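PDB 1PXZ: pectate lyase 1 from Juniperus ashei, which cleaves polygalacturonate by beta-elimination with low pectate lyase activity, probably with the help of a bound calcium ion, and is the major allergen of cedar pollen. Local coordinates for residues 41-46 with 70-75; 113-118 with 158-163. One frame throughout, in Å; residues are numbered along the deposited sequence.

Contact 1. Residues 41-46 with 70-75; sequences YTVTST and IIFSQN
Two neighbouring parallel strands of the beta-helix, 41-43 and 70-72, pair in register, Tyr41 beside Ile70, Thr42 beside Ile71 and Val43 beside Phe72, with helix 58-63 in the chain between them. Tyr41, Val43, Ile70 and Phe72 share the face that packs on helix 58-63, Tyr41 against Tyr60 and the other three against Leu58. On it Tyr41 and Ile70 run out together from the sheet. With CG anti to its backbone N (chi1 176°), the tyrosine brings ring atom CD2 to 4.0 Å from CG1 of Ile70, while its hydroxyl is held by hydrogen bonds to Thr57 O and Gly56 N. CG2 of Val43 meets CG2 of Ile70 obliquely at 3.7 Å. Val43 also runs alongside Phe72, its CB 3.7 Å from ring atom CD2, so the valine touches both Ile70 and Phe72 of the neighbouring strand. On the other face Ile71 slants across Thr42. Ile71 holds CG1 between its backbone N and carbonyl carbon, which sets CG1 and CD1 close to OG1 of Thr42; the methyl CG2 of Thr42 instead packs on CB of Ser73. Between the two strands, Ile71 N donates to Tyr41 O and Val43 N to Ile71 O, both nearly straight at 172° and 176°. The ladder ends where both strands give way to loop, with two donors from one residue on a single carbonyl: Ser73 N reaches Val43 O at 3.0 Å, and Ser73 OG, set between its own N and carbonyl carbon, adds a longer bond to Val43 O at 3.2 Å, on a lone pair.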
loop_
_atom_site.group_PDB
_atom_site.type_symbol
_atom_site.label_atom_id
_atom_site.label_comp_id
_atom_site.label_asym_id
_atom_site.label_seq_id
_atom_site.Cartn_x
_atom_site.Cartn_y
_atom_site.Cartn_z
ATOM N N TYR A 41 -8.129 21.289 -0.051
ATOM C CA TYR A 41 -8.626 21.370 1.318
ATOM C C TYR A 41 -7.427 21.415 2.257
ATOM O O TYR A 41 -6.568 20.522 2.244
ATOM C CB TYR A 41 -9.554 20.191 1.671
ATOM C CG TYR A 41 -10.009 20.192 3.128
ATOM C CD1 TYR A 41 -11.157 20.872 3.513
ATOM C CD2 TYR A 41 -9.312 19.522 4.129
ATOM C CE1 TYR A 41 -11.555 20.861 4.843
ATOM C CE2 TYR A 41 -9.683 19.504 5.451
ATOM C CZ TYR A 41 -10.833 20.195 5.804
ATOM O OH TYR A 41 -11.192 20.159 7.129
ATOM N N THR A 42 -7.364 22.409 3.141
ATOM C CA THR A 42 -6.191 22.485 4.011
ATOM C C THR A 42 -6.554 22.095 5.435
ATOM O O THR A 42 -7.525 22.631 5.987
ATOM C CB THR A 42 -5.563 23.902 4.007
ATOM O OG1 THR A 42 -5.179 24.253 2.667
ATOM C CG2 THR A 42 -4.323 23.917 4.893
ATOM N N VAL A 43 -5.783 21.175 5.990
ATOM C CA VAL A 43 -5.896 20.805 7.393
ATOM C C VAL A 43 -5.152 21.856 8.218
ATOM O O VAL A 43 -3.937 21.992 8.051
ATOM C CB VAL A 43 -5.335 19.402 7.714
ATOM C CG1 VAL A 43 -5.477 19.117 9.198
ATOM C CG2 VAL A 43 -6.056 18.358 6.870
ATOM N N THR A 44 -5.924 22.574 9.044
ATOM C CA THR A 44 -5.318 23.606 9.881
ATOM C C THR A 44 -5.341 23.222 11.355
ATOM O O THR A 44 -4.768 23.931 12.158
ATOM C CB THR A 44 -6.059 24.948 9.704
ATOM O OG1 THR A 44 -7.449 24.733 9.990
ATOM C CG2 THR A 44 -5.949 25.358 8.248
ATOM N N SER A 45 -5.987 22.122 11.708
ATOM C CA SER A 45 -6.127 21.710 13.096
ATOM C C SER A 45 -5.824 20.229 13.284
ATOM O O SER A 45 -6.140 19.440 12.385
ATOM C CB SER A 45 -7.562 21.960 13.570
ATOM O OG SER A 45 -7.780 21.300 14.792
ATOM N N THR A 46 -5.257 19.884 14.435
ATOM C CA THR A 46 -4.924 18.484 14.701
ATOM C C THR A 46 -6.040 17.775 15.437
ATOM O O THR A 46 -5.883 16.616 15.823
ATOM C CB THR A 46 -3.633 18.390 15.533
ATOM O OG1 THR A 46 -3.845 19.066 16.783
ATOM C CG2 THR A 46 -2.492 19.113 14.830
ATOM N N ILE A 70 -6.512 16.943 -0.211
ATOM C CA ILE A 70 -6.195 17.383 1.154
ATOM C C ILE A 70 -4.701 17.567 1.388
ATOM O O ILE A 70 -3.879 16.697 1.087
ATOM C CB ILE A 70 -6.810 16.391 2.157
ATOM C CG1 ILE A 70 -8.332 16.309 2.008
ATOM C CG2 ILE A 70 -6.400 16.699 3.589
ATOM C CD1 ILE A 70 -8.926 15.021 2.570
ATOM N N ILE A 71 -4.377 18.755 1.912
ATOM C CA ILE A 71 -2.987 19.123 2.219
ATOM C C ILE A 71 -2.904 19.664 3.651
ATOM O O ILE A 71 -3.929 19.834 4.306
ATOM C CB ILE A 71 -2.456 20.204 1.280
ATOM C CG1 ILE A 71 -3.309 21.485 1.345
ATOM C CG2 ILE A 71 -2.377 19.712 -0.159
ATOM C CD1 ILE A 71 -2.652 22.669 0.672
ATOM N N PHE A 72 -1.707 19.919 4.153
ATOM C CA PHE A 72 -1.578 20.246 5.586
ATOM C C PHE A 72 -0.858 21.576 5.774
ATOM O O PHE A 72 0.156 21.795 5.118
ATOM C CB PHE A 72 -0.856 19.104 6.294
ATOM C CG PHE A 72 -1.603 17.774 6.266
ATOM C CD1 PHE A 72 -1.542 16.969 5.137
ATOM C CD2 PHE A 72 -2.343 17.325 7.336
ATOM C CE1 PHE A 72 -2.222 15.752 5.080
ATOM C CE2 PHE A 72 -3.024 16.121 7.292
ATOM C CZ PHE A 72 -2.958 15.309 6.164
ATOM N N SER A 73 -1.378 22.448 6.634
ATOM C CA SER A 73 -0.854 23.803 6.790
ATOM C C SER A 73 0.450 23.845 7.561
ATOM O O SER A 73 1.204 24.825 7.588
ATOM C CB SER A 73 -1.901 24.668 7.514
ATOM O OG SER A 73 -1.926 24.271 8.885
ATOM N N GLN A 74 0.807 22.777 8.246
ATOM C CA GLN A 74 2.004 22.757 9.061
ATOM C C GLN A 74 2.401 21.322 9.387
ATOM O O GLN A 74 1.591 20.422 9.175
ATOM C CB GLN A 74 1.723 23.490 10.387
ATOM C CG GLN A 74 0.803 22.679 11.272
ATOM C CD GLN A 74 0.724 23.144 12.713
ATOM O OE1 GLN A 74 1.281 22.529 13.632
ATOM N NE2 GLN A 74 -0.002 24.247 12.906
ATOM N N ASN A 75 3.606 21.159 9.923
ATOM C CA ASN A 75 3.905 19.824 10.455
ATOM C C ASN A 75 2.848 19.452 11.487
ATOM O O ASN A 75 2.419 20.303 12.287
ATOM C CB ASN A 75 5.274 19.803 11.124
ATOM C CG ASN A 75 6.454 20.020 10.218
ATOM O OD1 ASN A 75 7.584 20.222 10.681
ATOM N ND2 ASN A 75 6.257 19.984 8.920
#

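Contact 2. Residues 113-118 with 158-163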
loop_
_atom_site.group_PDB
_atom_site.type_symbol
_atom_site.label_atom_id
_atom_site.label_comp_id
_atom_site.label_asym_id
_atom_site.label_seq_id
_atom_site.Cartn_x
_atom_site.Cartn_y
_atom_site.Cartn_z
ATOM N N VAL A 113 -15.383 2.303 -1.411
ATOM C CA VAL A 113 -15.113 3.585 -2.053
ATOM C C VAL A 113 -14.122 3.363 -3.191
ATOM O O VAL A 113 -13.478 2.306 -3.231
ATOM C CB VAL A 113 -14.549 4.620 -1.061
ATOM C CG1 VAL A 113 -15.576 4.979 0.007
ATOM C CG2 VAL A 113 -13.272 4.108 -0.410
ATOM N N SER A 114 -13.981 4.327 -4.080
ATOM C CA SER A 114 -12.997 4.329 -5.150
ATOM C C SER A 114 -12.263 5.653 -5.281
ATOM O O SER A 114 -12.776 6.656 -4.770
ATOM C CB SER A 114 -13.677 4.114 -6.521
ATOM O OG SER A 114 -14.447 2.933 -6.419
ATOM N N HIS A 115 -11.136 5.591 -5.983
ATOM C CA HIS A 115 -10.387 6.801 -6.316
ATOM C C HIS A 115 -9.878 7.537 -5.077
ATOM O O HIS A 115 -10.253 8.681 -4.806
ATOM C CB HIS A 115 -11.215 7.753 -7.212
ATOM C CG HIS A 115 -11.503 7.098 -8.538
ATOM N ND1 HIS A 115 -10.563 6.988 -9.536
ATOM C CD2 HIS A 115 -12.620 6.490 -9.004
ATOM C CE1 HIS A 115 -11.088 6.353 -10.575
ATOM N NE2 HIS A 115 -12.337 6.042 -10.274
ATOM N N VAL A 116 -8.988 6.843 -4.368
ATOM C CA VAL A 116 -8.299 7.385 -3.196
ATOM C C VAL A 116 -6.783 7.284 -3.398
ATOM O O VAL A 116 -6.288 6.181 -3.670
ATOM C CB VAL A 116 -8.675 6.665 -1.897
ATOM C CG1 VAL A 116 -7.809 7.179 -0.741
ATOM C CG2 VAL A 116 -10.152 6.814 -1.568
ATOM N N ILE A 117 -6.097 8.418 -3.260
ATOM C CA ILE A 117 -4.651 8.520 -3.276
ATOM C C ILE A 117 -4.149 8.883 -1.873
ATOM O O ILE A 117 -4.574 9.884 -1.300
ATOM C CB ILE A 117 -4.135 9.567 -4.277
ATOM C CG1 ILE A 117 -4.514 9.239 -5.739
ATOM C CG2 ILE A 117 -2.637 9.770 -4.156
ATOM C CD1 ILE A 117 -4.189 10.389 -6.681
ATOM N N LEU A 118 -3.246 8.063 -1.339
ATOM C CA LEU A 118 -2.636 8.392 -0.045
ATOM C C LEU A 118 -1.154 8.587 -0.325
ATOM O O LEU A 118 -0.521 7.629 -0.752
ATOM C CB LEU A 118 -2.846 7.315 0.993
ATOM C CG LEU A 118 -4.299 6.950 1.311
ATOM C CD1 LEU A 118 -4.352 5.726 2.204
ATOM C CD2 LEU A 118 -5.022 8.135 1.963
ATOM N N VAL A 158 -12.536 -1.867 -1.989
ATOM C CA VAL A 158 -12.043 -0.641 -2.607
ATOM C C VAL A 158 -11.564 -0.839 -4.031
ATOM O O VAL A 158 -10.904 -1.841 -4.341
ATOM C CB VAL A 158 -10.858 -0.086 -1.766
ATOM C CG1 VAL A 158 -10.218 1.086 -2.482
ATOM C CG2 VAL A 158 -11.365 0.286 -0.383
ATOM N N THR A 159 -11.856 0.086 -4.953
ATOM C CA THR A 159 -11.250 -0.065 -6.285
ATOM C C THR A 159 -10.582 1.237 -6.687
ATOM O O THR A 159 -10.993 2.346 -6.309
ATOM C CB THR A 159 -12.253 -0.494 -7.374
ATOM O OG1 THR A 159 -13.177 0.585 -7.580
ATOM C CG2 THR A 159 -13.083 -1.695 -6.954
ATOM N N ASN A 160 -9.506 1.119 -7.452
ATOM C CA ASN A 160 -8.831 2.305 -7.966
ATOM C C ASN A 160 -8.245 3.072 -6.789
ATOM O O ASN A 160 -8.738 4.135 -6.433
ATOM C CB ASN A 160 -9.791 3.199 -8.761
ATOM C CG ASN A 160 -10.187 2.520 -10.061
ATOM O OD1 ASN A 160 -9.332 1.917 -10.709
ATOM N ND2 ASN A 160 -11.453 2.612 -10.427
ATOM N N ALA A 161 -7.196 2.522 -6.190
ATOM C CA ALA A 161 -6.561 3.247 -5.089
ATOM C C ALA A 161 -5.050 3.204 -5.260
ATOM O O ALA A 161 -4.531 2.259 -5.870
ATOM C CB ALA A 161 -6.977 2.662 -3.745
ATOM N N TRP A 162 -4.366 4.218 -4.747
ATOM C CA TRP A 162 -2.927 4.349 -4.968
ATOM C C TRP A 162 -2.293 4.753 -3.635
ATOM O O TRP A 162 -2.636 5.820 -3.129
ATOM C CB TRP A 162 -2.672 5.375 -6.053
ATOM C CG TRP A 162 -1.263 5.568 -6.506
ATOM C CD1 TRP A 162 -0.204 4.698 -6.367
ATOM C CD2 TRP A 162 -0.758 6.717 -7.186
ATOM N NE1 TRP A 162 0.926 5.268 -6.928
ATOM C CE2 TRP A 162 0.608 6.506 -7.434
ATOM C CE3 TRP A 162 -1.364 7.920 -7.599
ATOM C CZ2 TRP A 162 1.395 7.454 -8.086
ATOM C CZ3 TRP A 162 -0.568 8.857 -8.250
ATOM C CH2 TRP A 162 0.786 8.627 -8.488
ATOM N N ILE A 163 -1.430 3.888 -3.136
ATOM C CA ILE A 163 -0.704 4.183 -1.885
ATOM C C ILE A 163 0.748 4.451 -2.247
ATOM O O ILE A 163 1.435 3.497 -2.633
ATOM C CB ILE A 163 -0.897 3.007 -0.932
ATOM C CG1 ILE A 163 -2.397 2.773 -0.620
ATOM C CG2 ILE A 163 -0.092 3.141 0.357
ATOM C CD1 ILE A 163 -2.538 1.405 0.029
#
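Side chains at paired positions lie alongside one another across these parallel segments. His115 and Asn160 point the same way, and CB of Asn160 sits over one face of the imidazole, 3.9 Å from the ring centroid of His115, a CH-pi contact; the amide is tilted 31° from the ring plane. One step back, OG of Ser114 and OG1 of Thr159 share a hydrogen bond of 2.9 Å. Past the corner, CD1 of Ile117 comes to the edge of the indole, near its plane, 3.9 Å from CE3 of Trp162. Backbone bonds join the strands here: Trp162 N donates to Val116 O and Leu118 N to Trp162 O (2.9 Å, nearly along the C=O axis). At the corner, where His115 and Asn160 both have positive phi, His115 N keeps its ladder bond to Thr159 O and adds a weak one to Asn160 O. Farther out, Met33 N binds ND1 of His115, the His89 ring stacks on the imidazole, and Ser188 OG takes the indole NE1. Val116, Leu118, Ala161 and Ile163 face inward onto strands 108-111 and 153-156. Such ladders of aligned side chains stacked from coil to coil are the signature of the parallel beta-helix of pectate lyases.

In the fold
Both contacts join parallel strands of the same run, 39-43, 68-72, 90-93, 114-119 and 161-164, with strand 90-93 between them. Their nearest atoms lie about 7 Å apart. The centre of contact 1 lies about 22 Å from the centre of the chain, against about 10 Å for contact 2; contact 1 pairs an apolar face under helix 58-63 with exposed loop ends, and its 70-75 segment enters an IgE-binding region. Contact 2 has mostly buried residues, none fully exposed. At a corner it pairs polar side chains through a hydroxyl-hydroxyl bond and a CH-pi contact, and backs onto the interior, with Ile163 about 9 Å, side chain to side chain, from Asp177, a probable calcium ligand.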